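Long-range contacts in heme oxygenase 1 (Synechocystis sp., PDB 1WE1), which catalyses the oxygen-dependent opening of the heme ring to biliverdin IXalpha, releasing carbon monoxide and iron on the way to the photosynthetic antenna chromophore: residues N4-L9 with A174-P179; K61-L66 with T115-L120; Q103-R108 with F196-K201; H123-Y128 with D190-A195. One frame throughout, in Å; residues are numbered along the deposited sequence.

Contact 1: N4-L9 with A174-P179; sequences NLASQL and AMNDLP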
# COMPACT_ATOMS: atom_id res chain seq x y z
N ASN A 4 -1.39 20.57 11.67
CA ASN A 4 -0.47 19.51 12.13
C ASN A 4 -1.04 18.07 12.05
O ASN A 4 -0.86 17.25 12.96
CB ASN A 4 0.06 19.86 13.55
CG ASN A 4 -0.48 18.94 14.65
OD1 ASN A 4 -1.69 18.78 14.83
ND2 ASN A 4 0.44 18.33 15.40
N LEU A 5 -1.69 17.75 10.93
CA LEU A 5 -2.28 16.43 10.75
C LEU A 5 -1.26 15.29 10.83
O LEU A 5 -1.61 14.16 11.19
CB LEU A 5 -3.06 16.37 9.42
CG LEU A 5 -2.37 16.51 8.07
CD1 LEU A 5 -1.48 15.32 7.82
CD2 LEU A 5 -3.41 16.60 6.97
N ALA A 6 -0.00 15.58 10.52
CA ALA A 6 1.04 14.56 10.56
C ALA A 6 0.97 13.73 11.84
O ALA A 6 1.04 12.50 11.80
CB ALA A 6 2.41 15.21 10.44
N SER A 7 0.84 14.40 12.98
CA SER A 7 0.76 13.70 14.26
C SER A 7 -0.64 13.17 14.52
O SER A 7 -0.82 12.18 15.24
CB SER A 7 1.19 14.64 15.39
OG SER A 7 2.56 14.98 15.25
N GLN A 8 -1.63 13.83 13.94
CA GLN A 8 -3.01 13.40 14.10
C GLN A 8 -3.24 12.09 13.34
O GLN A 8 -3.92 11.19 13.83
CB GLN A 8 -3.96 14.50 13.62
CG GLN A 8 -3.90 15.75 14.51
CD GLN A 8 -4.95 16.78 14.17
OE1 GLN A 8 -6.15 16.48 14.15
NE2 GLN A 8 -4.51 18.01 13.90
N LEU A 9 -2.66 11.97 12.15
CA LEU A 9 -2.80 10.73 11.39
C LEU A 9 -2.03 9.63 12.11
O LEU A 9 -2.55 8.54 12.32
CB LEU A 9 -2.27 10.89 9.97
CG LEU A 9 -3.28 11.52 9.01
CD1 LEU A 9 -2.61 11.93 7.73
CD2 LEU A 9 -4.41 10.55 8.76
N ALA A 174 5.25 18.51 4.83
CA ALA A 174 4.30 18.88 3.79
C ALA A 174 2.88 18.82 4.34
O ALA A 174 2.09 19.74 4.12
CB ALA A 174 4.44 17.95 2.60
N MET A 175 2.56 17.75 5.05
CA MET A 175 1.23 17.59 5.63
C MET A 175 0.93 18.66 6.68
O MET A 175 -0.19 19.17 6.74
CB MET A 175 1.09 16.20 6.26
CG MET A 175 1.05 15.05 5.28
SD MET A 175 0.40 13.53 6.04
CE MET A 175 1.79 13.03 7.08
N ASN A 176 1.93 18.98 7.50
CA ASN A 176 1.79 19.97 8.56
C ASN A 176 1.65 21.41 8.06
O ASN A 176 1.38 22.32 8.85
CB ASN A 176 2.96 19.88 9.53
CG ASN A 176 2.98 18.57 10.29
OD1 ASN A 176 2.01 18.22 10.98
ND2 ASN A 176 4.07 17.82 10.16
N ASP A 177 1.85 21.62 6.76
CA ASP A 177 1.72 22.95 6.18
C ASP A 177 0.53 22.98 5.23
O ASP A 177 0.49 23.81 4.31
CB ASP A 177 2.99 23.35 5.42
CG ASP A 177 4.24 23.31 6.29
OD1 ASP A 177 4.15 23.65 7.49
OD2 ASP A 177 5.32 22.96 5.76
N LEU A 178 -0.42 22.09 5.45
CA LEU A 178 -1.61 22.01 4.60
C LEU A 178 -2.69 23.01 4.99
O LEU A 178 -3.05 23.13 6.17
CB LEU A 178 -2.20 20.59 4.65
CG LEU A 178 -1.93 19.67 3.45
CD1 LEU A 178 -0.48 19.77 3.01
CD2 LEU A 178 -2.29 18.25 3.83
N PRO A 179 -3.21 23.76 4.01
CA PRO A 179 -4.26 24.77 4.21
C PRO A 179 -5.64 24.17 4.50
O PRO A 179 -6.56 24.31 3.70
CB PRO A 179 -4.23 25.55 2.89
CG PRO A 179 -3.84 24.50 1.89
CD PRO A 179 -2.74 23.76 2.61
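Leu5 turns its CG between its own backbone N and carbonyl carbon (chi1 64°), beside Met175 O, and chi2 (68°) carries CD2 to Leu178, while the bend at the end of Met175 (chi3 -74°) brings CE against Ala6. This is helix-end packing in the all-helical heme oxygenase fold: the start of helix 5-12 sits against the end of helix 164-176 and the turn that follows it. Leu5 and Met175 cross at about a right angle, and Leu5 CG lies 3.7 Å from Met175 O. The CD2 branch reaches Leu178, with Leu5 CD2 and Leu178 CD2 3.7 Å apart. Met175 CE rests 3.9 Å from Ala6 CA, and its sulfur SD meets Leu9 CD1 at 3.8 Å. An alanine at Leu5 would probably open a gap between Met175 and Leu178, leaving Leu178 CD2 without its mate. Leu9 and Met175 also touch Tyr125 of helix 120-146, a heme-binding residue, so the apolar patch continues inward toward the heme pocket. The outer, more exposed end is polar: the side-chain amide of Asn176 leans over the first helical turn, and its OD1 receives a weak hydrogen bond from Ala6 N at 3.3 Å.

Contact 2: K61-L66 with T115-L120; sequences KDHPIL and TAPELL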
# COMPACT_ATOMS: atom_id res chain seq x y z
N LYS A 61 -2.04 17.97 -9.47
CA LYS A 61 -0.66 18.36 -9.19
C LYS A 61 -0.59 19.83 -8.76
O LYS A 61 0.29 20.22 -7.99
CB LYS A 61 0.23 18.14 -10.42
CG LYS A 61 -0.21 18.90 -11.64
CD LYS A 61 0.86 18.94 -12.73
CE LYS A 61 1.19 17.57 -13.29
NZ LYS A 61 1.95 16.72 -12.33
N ASP A 62 -1.54 20.63 -9.25
CA ASP A 62 -1.58 22.07 -8.94
C ASP A 62 -2.81 22.49 -8.13
O ASP A 62 -3.17 23.67 -8.11
CB ASP A 62 -1.52 22.87 -10.23
CG ASP A 62 -1.66 22.00 -11.47
OD1 ASP A 62 -2.56 21.13 -11.47
OD2 ASP A 62 -0.86 22.17 -12.42
N HIS A 63 -3.45 21.53 -7.46
CA HIS A 63 -4.62 21.80 -6.64
C HIS A 63 -4.18 22.50 -5.34
O HIS A 63 -3.10 22.25 -4.82
CB HIS A 63 -5.34 20.47 -6.35
CG HIS A 63 -6.46 20.56 -5.37
ND1 HIS A 63 -6.27 20.46 -4.00
CD2 HIS A 63 -7.80 20.69 -5.55
CE1 HIS A 63 -7.44 20.52 -3.39
NE2 HIS A 63 -8.38 20.66 -4.30
N PRO A 64 -5.02 23.42 -4.83
CA PRO A 64 -4.72 24.17 -3.60
C PRO A 64 -4.19 23.34 -2.42
O PRO A 64 -3.34 23.81 -1.66
CB PRO A 64 -6.05 24.84 -3.29
CG PRO A 64 -6.55 25.18 -4.66
CD PRO A 64 -6.28 23.89 -5.42
N ILE A 65 -4.68 22.11 -2.29
CA ILE A 65 -4.25 21.24 -1.20
C ILE A 65 -3.30 20.13 -1.64
O ILE A 65 -2.15 20.11 -1.21
CB ILE A 65 -5.46 20.60 -0.49
CG1 ILE A 65 -6.25 21.69 0.25
CG2 ILE A 65 -4.99 19.53 0.49
CD1 ILE A 65 -7.49 21.16 0.96
N LEU A 66 -3.78 19.22 -2.48
CA LEU A 66 -2.98 18.09 -2.96
C LEU A 66 -1.58 18.41 -3.51
O LEU A 66 -0.66 17.60 -3.39
CB LEU A 66 -3.77 17.29 -4.01
CG LEU A 66 -4.79 16.23 -3.52
CD1 LEU A 66 -4.80 16.13 -2.00
CD2 LEU A 66 -6.17 16.58 -4.04
N THR A 115 -15.61 13.99 -5.31
CA THR A 115 -16.35 14.82 -4.37
C THR A 115 -15.56 15.37 -3.19
O THR A 115 -15.95 16.36 -2.58
CB THR A 115 -17.57 14.05 -3.84
OG1 THR A 115 -17.13 12.91 -3.09
CG2 THR A 115 -18.44 13.56 -5.00
N ALA A 116 -14.43 14.75 -2.85
CA ALA A 116 -13.62 15.22 -1.72
C ALA A 116 -12.13 15.01 -1.93
O ALA A 116 -11.46 14.40 -1.11
CB ALA A 116 -14.06 14.51 -0.45
N PRO A 117 -11.58 15.54 -3.03
CA PRO A 117 -10.15 15.40 -3.33
C PRO A 117 -9.20 15.53 -2.15
O PRO A 117 -8.10 14.97 -2.18
CB PRO A 117 -9.91 16.48 -4.39
CG PRO A 117 -11.01 17.45 -4.17
CD PRO A 117 -12.18 16.54 -3.92
N GLU A 118 -9.61 16.25 -1.11
CA GLU A 118 -8.72 16.41 0.03
C GLU A 118 -8.56 15.10 0.81
O GLU A 118 -7.56 14.91 1.49
CB GLU A 118 -9.18 17.54 0.98
CG GLU A 118 -10.49 17.33 1.73
CD GLU A 118 -11.72 17.45 0.85
OE1 GLU A 118 -11.62 17.98 -0.29
OE2 GLU A 118 -12.81 17.03 1.30
N LEU A 119 -9.54 14.21 0.70
CA LEU A 119 -9.47 12.92 1.38
C LEU A 119 -8.37 12.05 0.77
O LEU A 119 -7.96 11.03 1.35
CB LEU A 119 -10.82 12.22 1.32
CG LEU A 119 -11.91 12.93 2.14
CD1 LEU A 119 -13.18 12.09 2.18
CD2 LEU A 119 -11.40 13.16 3.56
N LEU A 120 -7.88 12.46 -0.40
CA LEU A 120 -6.81 11.76 -1.10
C LEU A 120 -5.51 11.80 -0.29
O LEU A 120 -4.62 10.99 -0.52
CB LEU A 120 -6.59 12.41 -2.46
CG LEU A 120 -6.95 11.66 -3.74
CD1 LEU A 120 -8.13 10.74 -3.54
CD2 LEU A 120 -7.22 12.68 -4.83
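Leu66 and Pro117 make the tight part of this contact between two inter-helix loops, one following helix 36-59 and the other a short 3-10 turn leading into helix 120-146. Leu66 pushes CD2 against the proline backbone and ring: Leu66 CD2 is 3.1 Å from Pro117 O and 3.8 Å from Pro117 CB. The same carbonyl takes the turn's own hydrogen bond from Leu120 N. Leu66 CD2 also meets Leu120 CD2 at 4.1 Å, the two side chains crossing at about a right angle, and Phe60 closes on both Leu66 and Pro117. The looser side is made of single-atom touches by two partly exposed residues: His63 NE2 comes no nearer than 4.2 Å to Pro117 CG, and Ile65 CD1 stands 4.0 Å from Glu118 CB. The imidazole is held from its own loop: Leu66 N donates to His63 ND1 at 3.2 Å, Leu66 CD2 lies over one ring face, and Pro64 CD lies over the opposite one. Glu118 spends its carboxylate elsewhere, in a salt bridge to Arg187 of helix 182-205. No hydrogen bond crosses between the loops, so their mutual hold is apolar, while His63 ND1 is bonded within its loop and Glu118 pairs with a third element.

Contact 3: Q103-R108 with F196-K201; sequences QAYVDR and FAMNMK. With HEM (protoporphyrin IX containing Fe), chain H.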
# COMPACT_ATOMS: atom_id res chain seq x y z
N GLN A 103 -11.25 -4.10 -5.88
CA GLN A 103 -12.08 -3.22 -6.70
C GLN A 103 -12.74 -2.17 -5.81
O GLN A 103 -12.84 -1.00 -6.18
CB GLN A 103 -13.15 -4.03 -7.44
CG GLN A 103 -14.03 -3.20 -8.37
CD GLN A 103 -13.24 -2.53 -9.49
OE1 GLN A 103 -12.70 -3.19 -10.38
NE2 GLN A 103 -13.16 -1.19 -9.43
N ALA A 104 -13.20 -2.60 -4.64
CA ALA A 104 -13.83 -1.68 -3.70
C ALA A 104 -12.81 -0.60 -3.34
O ALA A 104 -13.13 0.58 -3.24
CB ALA A 104 -14.30 -2.43 -2.45
N TYR A 105 -11.56 -1.02 -3.14
CA TYR A 105 -10.50 -0.10 -2.81
C TYR A 105 -10.40 0.95 -3.93
O TYR A 105 -10.52 2.15 -3.68
CB TYR A 105 -9.17 -0.85 -2.68
CG TYR A 105 -8.12 -0.13 -1.85
CD1 TYR A 105 -8.06 1.27 -1.80
CD2 TYR A 105 -7.16 -0.86 -1.15
CE1 TYR A 105 -7.06 1.92 -1.06
CE2 TYR A 105 -6.15 -0.22 -0.41
CZ TYR A 105 -6.11 1.17 -0.37
OH TYR A 105 -5.10 1.79 0.34
N VAL A 106 -10.17 0.49 -5.16
CA VAL A 106 -10.05 1.37 -6.32
C VAL A 106 -11.27 2.27 -6.44
O VAL A 106 -11.14 3.46 -6.77
CB VAL A 106 -9.94 0.56 -7.64
CG1 VAL A 106 -10.24 1.44 -8.85
CG2 VAL A 106 -8.56 -0.03 -7.77
N ASP A 107 -12.44 1.70 -6.18
CA ASP A 107 -13.70 2.43 -6.26
C ASP A 107 -13.72 3.61 -5.30
O ASP A 107 -14.13 4.71 -5.67
CB ASP A 107 -14.88 1.48 -5.95
CG ASP A 107 -15.24 0.58 -7.12
OD1 ASP A 107 -16.05 -0.35 -6.93
OD2 ASP A 107 -14.72 0.79 -8.24
N ARG A 108 -13.27 3.40 -4.06
CA ARG A 108 -13.24 4.47 -3.09
C ARG A 108 -12.31 5.61 -3.52
O ARG A 108 -12.65 6.78 -3.39
CB ARG A 108 -12.81 3.95 -1.72
CG ARG A 108 -12.51 5.08 -0.72
CD ARG A 108 -13.73 5.95 -0.48
NE ARG A 108 -14.79 5.17 0.15
CZ ARG A 108 -14.90 4.97 1.46
NH1 ARG A 108 -15.89 4.23 1.93
NH2 ARG A 108 -14.05 5.55 2.31
N PHE A 196 -7.11 1.69 5.78
CA PHE A 196 -6.49 0.57 6.46
C PHE A 196 -7.41 -0.65 6.37
O PHE A 196 -6.97 -1.75 6.04
CB PHE A 196 -6.25 0.87 7.94
CG PHE A 196 -4.88 1.39 8.24
CD1 PHE A 196 -4.54 2.72 7.99
CD2 PHE A 196 -3.92 0.55 8.79
CE1 PHE A 196 -3.27 3.20 8.29
CE2 PHE A 196 -2.64 1.03 9.09
CZ PHE A 196 -2.32 2.35 8.84
N ALA A 197 -8.69 -0.44 6.66
CA ALA A 197 -9.65 -1.53 6.63
C ALA A 197 -9.69 -2.14 5.23
O ALA A 197 -9.83 -3.36 5.09
CB ALA A 197 -11.02 -1.03 7.03
N MET A 198 -9.57 -1.31 4.21
CA MET A 198 -9.61 -1.81 2.84
C MET A 198 -8.39 -2.67 2.48
O MET A 198 -8.47 -3.58 1.66
CB MET A 198 -9.76 -0.65 1.87
CG MET A 198 -11.10 0.01 2.01
SD MET A 198 -11.42 1.27 0.78
CE MET A 198 -10.74 2.75 1.61
N ASN A 199 -7.25 -2.37 3.11
CA ASN A 199 -6.05 -3.14 2.88
C ASN A 199 -6.25 -4.46 3.59
O ASN A 199 -5.97 -5.53 3.05
CB ASN A 199 -4.83 -2.41 3.46
CG ASN A 199 -4.33 -1.33 2.55
OD1 ASN A 199 -3.61 -1.60 1.60
ND2 ASN A 199 -4.73 -0.10 2.81
N MET A 200 -6.76 -4.37 4.81
CA MET A 200 -7.00 -5.55 5.61
C MET A 200 -7.97 -6.51 4.95
O MET A 200 -7.84 -7.72 5.09
CB MET A 200 -7.50 -5.13 6.99
CG MET A 200 -6.47 -4.39 7.82
SD MET A 200 -6.85 -4.40 9.58
CE MET A 200 -7.70 -2.81 9.77
N LYS A 201 -8.94 -5.99 4.20
CA LYS A 201 -9.89 -6.87 3.55
C LYS A 201 -9.22 -7.63 2.40
O LYS A 201 -9.57 -8.79 2.13
CB LYS A 201 -11.11 -6.08 3.06
CG LYS A 201 -12.28 -7.00 2.75
CD LYS A 201 -13.61 -6.28 2.63
CE LYS A 201 -14.73 -7.29 2.34
NZ LYS A 201 -16.10 -6.71 2.53
CHA HEM H . 4.45 2.79 9.88
CHB HEM H . 0.84 1.87 6.79
CHC HEM H . 1.27 -2.82 7.95
CHD HEM H . 5.66 -1.92 9.66
C1A HEM H . 3.34 3.01 9.04
C2A HEM H . 2.74 4.29 8.69
C3A HEM H . 1.69 4.03 7.86
C4A HEM H . 1.69 2.57 7.65
CMA HEM H . 0.72 4.98 7.25
CAA HEM H . 3.25 5.65 9.13
CBA HEM H . 2.92 6.05 10.59
CGA HEM H . 3.39 7.33 10.97
O1A HEM H . 2.50 8.28 10.99
O2A HEM H . 4.57 7.57 11.27
C1B HEM H . 0.60 0.49 6.86
C2B HEM H . -0.52 -0.20 6.22
C3B HEM H . -0.37 -1.53 6.50
C4B HEM H . 0.80 -1.63 7.37
CMB HEM H . -1.58 0.49 5.40
CAB HEM H . -1.17 -2.71 5.98
CBB HEM H . -2.65 -2.72 6.45
C1C HEM H . 2.54 -3.02 8.44
C2C HEM H . 3.17 -4.30 8.69
C3C HEM H . 4.29 -4.02 9.38
C4C HEM H . 4.51 -2.60 9.28
CMC HEM H . 2.62 -5.64 8.23
CAC HEM H . 5.17 -5.01 10.15
CBC HEM H . 6.30 -5.58 9.24
C1D HEM H . 5.75 -0.52 9.86
C2D HEM H . 6.90 0.15 10.47
C3D HEM H . 6.58 1.47 10.49
C4D HEM H . 5.21 1.60 9.95
CMD HEM H . 8.11 -0.58 10.95
CAD HEM H . 7.39 2.65 10.97
CBD HEM H . 7.03 3.07 12.47
CGD HEM H . 7.56 4.33 12.83
O1D HEM H . 7.50 5.32 12.01
O2D HEM H . 8.09 4.50 13.96
NA HEM H . 2.67 1.98 8.41
NB HEM H . 1.40 -0.40 7.55
NC HEM H . 3.40 -1.96 8.77
ND HEM H . 4.76 0.40 9.52
FE HEM H . 3.06 0.02 8.58
O HOH W 1 3.95 0.14 7.02
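Met198 on helix 182-205 leans across to Tyr105 and Arg108 on helix 100-115, two helices that run nearly antiparallel (158° between their directions) and whose axes come within 9.8 Å here. Its CB lies over one face of the Tyr105 ring, 4.2 Å from the ring centroid, in a CH-pi contact offset toward the rim. Further out, Met198 SD passes obliquely by the same ring, a Met-aromatic contact, and lies 3.9 Å from Arg108 CB. The bend at chi3 (-89°) then turns the methyl so that Met198 CE ends 3.7 Å from Arg108 CG, the two side chains crossing at about a right angle. The arginine thus lends its aliphatic part to the methionine and takes its charge on to Glu191 and Asp194, with which NH2 makes salt bridges.

One residue along, Asn199 ND2 donates to Tyr105 OH at 3.1 Å, with the amide plane and the ring 90° apart. The same ND2 also bonds to Ala195 O, and Asn199 OD1 sits at the ring edge with a weak bond from Arg127.

The far side of helix 182-205 lines the heme pocket. Phe196 lays a ring face against the heme methyl CMB and brings CE2 to 3.8 Å from HEM C2B, while Asn199 CB is 3.7 Å from HEM CBB. Asn199 therefore links the heme wall to helix 100-115: its CB borders the heme and its amide, shared between a helix carbonyl and the tyrosine hydroxyl, is held in orientation by polar bonds, whereas Met198 contributes apolar and sulfur-aromatic packing.

Contact 4: H123-Y128 with D190-A195; sequences HSYTRY and DEANDA. With HEM (protoporphyrin IX containing Fe), chain H.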
# COMPACT_ATOMS: atom_id res chain seq x y z
N HIS A 123 -5.28 8.65 1.71
CA HIS A 123 -4.87 7.53 0.89
C HIS A 123 -3.38 7.57 0.59
O HIS A 123 -2.70 6.54 0.64
CB HIS A 123 -5.70 7.49 -0.38
CG HIS A 123 -7.05 6.91 -0.18
ND1 HIS A 123 -7.24 5.59 0.17
CD2 HIS A 123 -8.28 7.47 -0.19
CE1 HIS A 123 -8.53 5.36 0.37
NE2 HIS A 123 -9.18 6.49 0.16
N SER A 124 -2.88 8.76 0.27
CA SER A 124 -1.46 8.95 0.01
C SER A 124 -0.72 8.60 1.30
O SER A 124 0.31 7.92 1.29
CB SER A 124 -1.17 10.41 -0.37
OG SER A 124 0.21 10.72 -0.31
N TYR A 125 -1.26 9.06 2.42
CA TYR A 125 -0.64 8.80 3.70
C TYR A 125 -0.61 7.31 3.96
O TYR A 125 0.47 6.74 4.13
CB TYR A 125 -1.39 9.52 4.84
CG TYR A 125 -0.99 9.05 6.23
CD1 TYR A 125 0.28 9.35 6.76
CD2 TYR A 125 -1.84 8.24 6.99
CE1 TYR A 125 0.68 8.84 8.00
CE2 TYR A 125 -1.45 7.72 8.22
CZ TYR A 125 -0.20 8.03 8.72
OH TYR A 125 0.18 7.49 9.92
N THR A 126 -1.78 6.67 3.98
CA THR A 126 -1.87 5.24 4.26
C THR A 126 -0.94 4.34 3.44
O THR A 126 -0.36 3.41 3.98
CB THR A 126 -3.31 4.75 4.13
OG1 THR A 126 -4.13 5.45 5.06
CG2 THR A 126 -3.40 3.26 4.44
N ARG A 127 -0.79 4.61 2.15
CA ARG A 127 0.10 3.78 1.33
C ARG A 127 1.56 4.26 1.34
O ARG A 127 2.43 3.62 1.94
CB ARG A 127 -0.41 3.70 -0.12
CG ARG A 127 -1.65 2.81 -0.31
CD ARG A 127 -1.55 1.49 0.47
NE ARG A 127 -0.29 0.78 0.22
CZ ARG A 127 0.04 -0.40 0.74
NH1 ARG A 127 -0.80 -1.04 1.56
NH2 ARG A 127 1.20 -0.97 0.43
N TYR A 128 1.82 5.38 0.69
CA TYR A 128 3.17 5.93 0.62
C TYR A 128 3.95 6.08 1.93
O TYR A 128 5.09 5.65 2.01
CB TYR A 128 3.15 7.27 -0.11
CG TYR A 128 2.59 7.17 -1.51
CD1 TYR A 128 3.15 6.31 -2.43
CD2 TYR A 128 1.49 7.93 -1.90
CE1 TYR A 128 2.64 6.20 -3.72
CE2 TYR A 128 0.98 7.83 -3.18
CZ TYR A 128 1.56 6.96 -4.09
OH TYR A 128 1.05 6.84 -5.36
N ASP A 190 -10.28 10.02 9.64
CA ASP A 190 -11.27 8.96 9.54
C ASP A 190 -11.11 8.18 8.23
O ASP A 190 -11.24 6.96 8.22
CB ASP A 190 -12.68 9.52 9.67
CG ASP A 190 -13.02 9.86 11.11
OD1 ASP A 190 -14.07 10.51 11.34
OD2 ASP A 190 -12.25 9.46 12.02
N GLU A 191 -10.82 8.88 7.14
CA GLU A 191 -10.64 8.23 5.85
C GLU A 191 -9.43 7.29 5.88
O GLU A 191 -9.44 6.22 5.26
CB GLU A 191 -10.47 9.29 4.75
CG GLU A 191 -10.40 8.73 3.33
CD GLU A 191 -11.70 8.08 2.88
OE1 GLU A 191 -11.74 7.53 1.76
OE2 GLU A 191 -12.68 8.11 3.63
N ALA A 192 -8.39 7.68 6.61
CA ALA A 192 -7.20 6.86 6.72
C ALA A 192 -7.54 5.52 7.37
O ALA A 192 -7.10 4.46 6.90
CB ALA A 192 -6.15 7.59 7.54
N ASN A 193 -8.32 5.55 8.45
CA ASN A 193 -8.72 4.33 9.12
C ASN A 193 -9.59 3.49 8.17
O ASN A 193 -9.69 2.26 8.31
CB ASN A 193 -9.48 4.64 10.42
CG ASN A 193 -8.55 5.03 11.55
OD1 ASN A 193 -7.79 4.20 12.05
ND2 ASN A 193 -8.59 6.30 11.96
N ASP A 194 -10.23 4.16 7.22
CA ASP A 194 -11.06 3.46 6.24
C ASP A 194 -10.14 2.69 5.30
O ASP A 194 -10.34 1.50 5.05
CB ASP A 194 -11.91 4.46 5.43
CG ASP A 194 -13.25 4.76 6.08
OD1 ASP A 194 -13.28 5.20 7.25
OD2 ASP A 194 -14.29 4.55 5.41
N ALA A 195 -9.12 3.38 4.78
CA ALA A 195 -8.17 2.77 3.87
C ALA A 195 -7.51 1.56 4.52
O ALA A 195 -7.36 0.52 3.89
CB ALA A 195 -7.11 3.78 3.44
CHA HEM H . 4.45 2.79 9.88
CHB HEM H . 0.84 1.87 6.79
CHC HEM H . 1.27 -2.82 7.95
CHD HEM H . 5.66 -1.92 9.66
C1A HEM H . 3.34 3.01 9.04
C2A HEM H . 2.74 4.29 8.69
C3A HEM H . 1.69 4.03 7.86
C4A HEM H . 1.69 2.57 7.65
CMA HEM H . 0.72 4.98 7.25
CAA HEM H . 3.25 5.65 9.13
CBA HEM H . 2.92 6.05 10.59
CGA HEM H . 3.39 7.33 10.97
O1A HEM H . 2.50 8.28 10.99
O2A HEM H . 4.57 7.57 11.27
C1B HEM H . 0.60 0.49 6.86
C2B HEM H . -0.52 -0.20 6.22
C3B HEM H . -0.37 -1.53 6.50
C4B HEM H . 0.80 -1.63 7.37
CMB HEM H . -1.58 0.49 5.40
CAB HEM H . -1.17 -2.71 5.98
CBB HEM H . -2.65 -2.72 6.45
C1C HEM H . 2.54 -3.02 8.44
C2C HEM H . 3.17 -4.30 8.69
C3C HEM H . 4.29 -4.02 9.38
C4C HEM H . 4.51 -2.60 9.28
CMC HEM H . 2.62 -5.64 8.23
CAC HEM H . 5.17 -5.01 10.15
CBC HEM H . 6.30 -5.58 9.24
C1D HEM H . 5.75 -0.52 9.86
C2D HEM H . 6.90 0.15 10.47
C3D HEM H . 6.58 1.47 10.49
C4D HEM H . 5.21 1.60 9.95
CMD HEM H . 8.11 -0.58 10.95
CAD HEM H . 7.39 2.65 10.97
CBD HEM H . 7.03 3.07 12.47
CGD HEM H . 7.56 4.33 12.83
O1D HEM H . 7.50 5.32 12.01
O2D HEM H . 8.09 4.50 13.96
NA HEM H . 2.67 1.98 8.41
NB HEM H . 1.40 -0.40 7.55
NC HEM H . 3.40 -1.96 8.77
ND HEM H . 4.76 0.40 9.52
FE HEM H . 3.06 0.02 8.58
O HOH W 1 3.95 0.14 7.02
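Helix 120-146, the distal helix of the heme oxygenase fold, packs here on helix 182-205 through His123, Tyr125 and Thr126 against Glu191, Ala192 and Ala195. The two axes come within 8.9 Å and cross at -43°. At one end His123 NE2 donates to Glu191 OE1 at 3.2 Å, a His-carboxylate hydrogen bond reaching the oxygen on its anti side; imidazole and carboxylate planes stand 77° apart. Glu191 OE1 has a stronger partner in Arg108 NH2, so this buried carboxylate oxygen is gripped twice. The histidine ring also packs on Ala195, His123 CE1 lying 3.7 Å from Ala195 CB. An alanine at His123 would probably cost Glu191 OE1 its imidazole donor and open a gap beside the Ala195 methyl.

Thr126 sits in the middle, its OG1 tied back to Ala122 O. Its methyl CG2 lies between Ala195 and the heme, 3.9 Å from Ala195 CB and 3.5 Å from HEM CMB. Tyr125 carries its CG anti to the backbone N, and chi2 (70°) turns a ring edge to Ala192 and a face to the heme methyl CMA, which is 3.5 Å from Tyr125 CZ. Tyr125 OH then donates to the propionate oxygen HEM O1A at 2.7 Å.

Helix 100-115 closes over the His123 end, where Tyr105 and Arg108 touch the imidazole, and helix 36-59 adds Met53 from beside it. Asn193 faces the other way, bonding Ser16 on the helix that carries the iron ligand His17.

Overall arrangement
Contact 4 is wholly buried and central, and contact 3, beside it, is partly buried; both use helix 182-205 and both reach the heme. Arg108 ties contact 3 to contact 4. Contact 1 lies farther out yet is mostly buried and apolar, running into contact 4 where Leu9 packs on Ala192. Contact 2 is the most loop-like, joining no two helices directly; it meets contact 1 through Ile65 on Pro179 and Leu178. Side chain-to-side chain hydrogen bonds across the interface thus belong to the central pair; contact 1 has one weak backbone-to-amide bond, and the outer pair rely chiefly on leucine, methionine and proline packing.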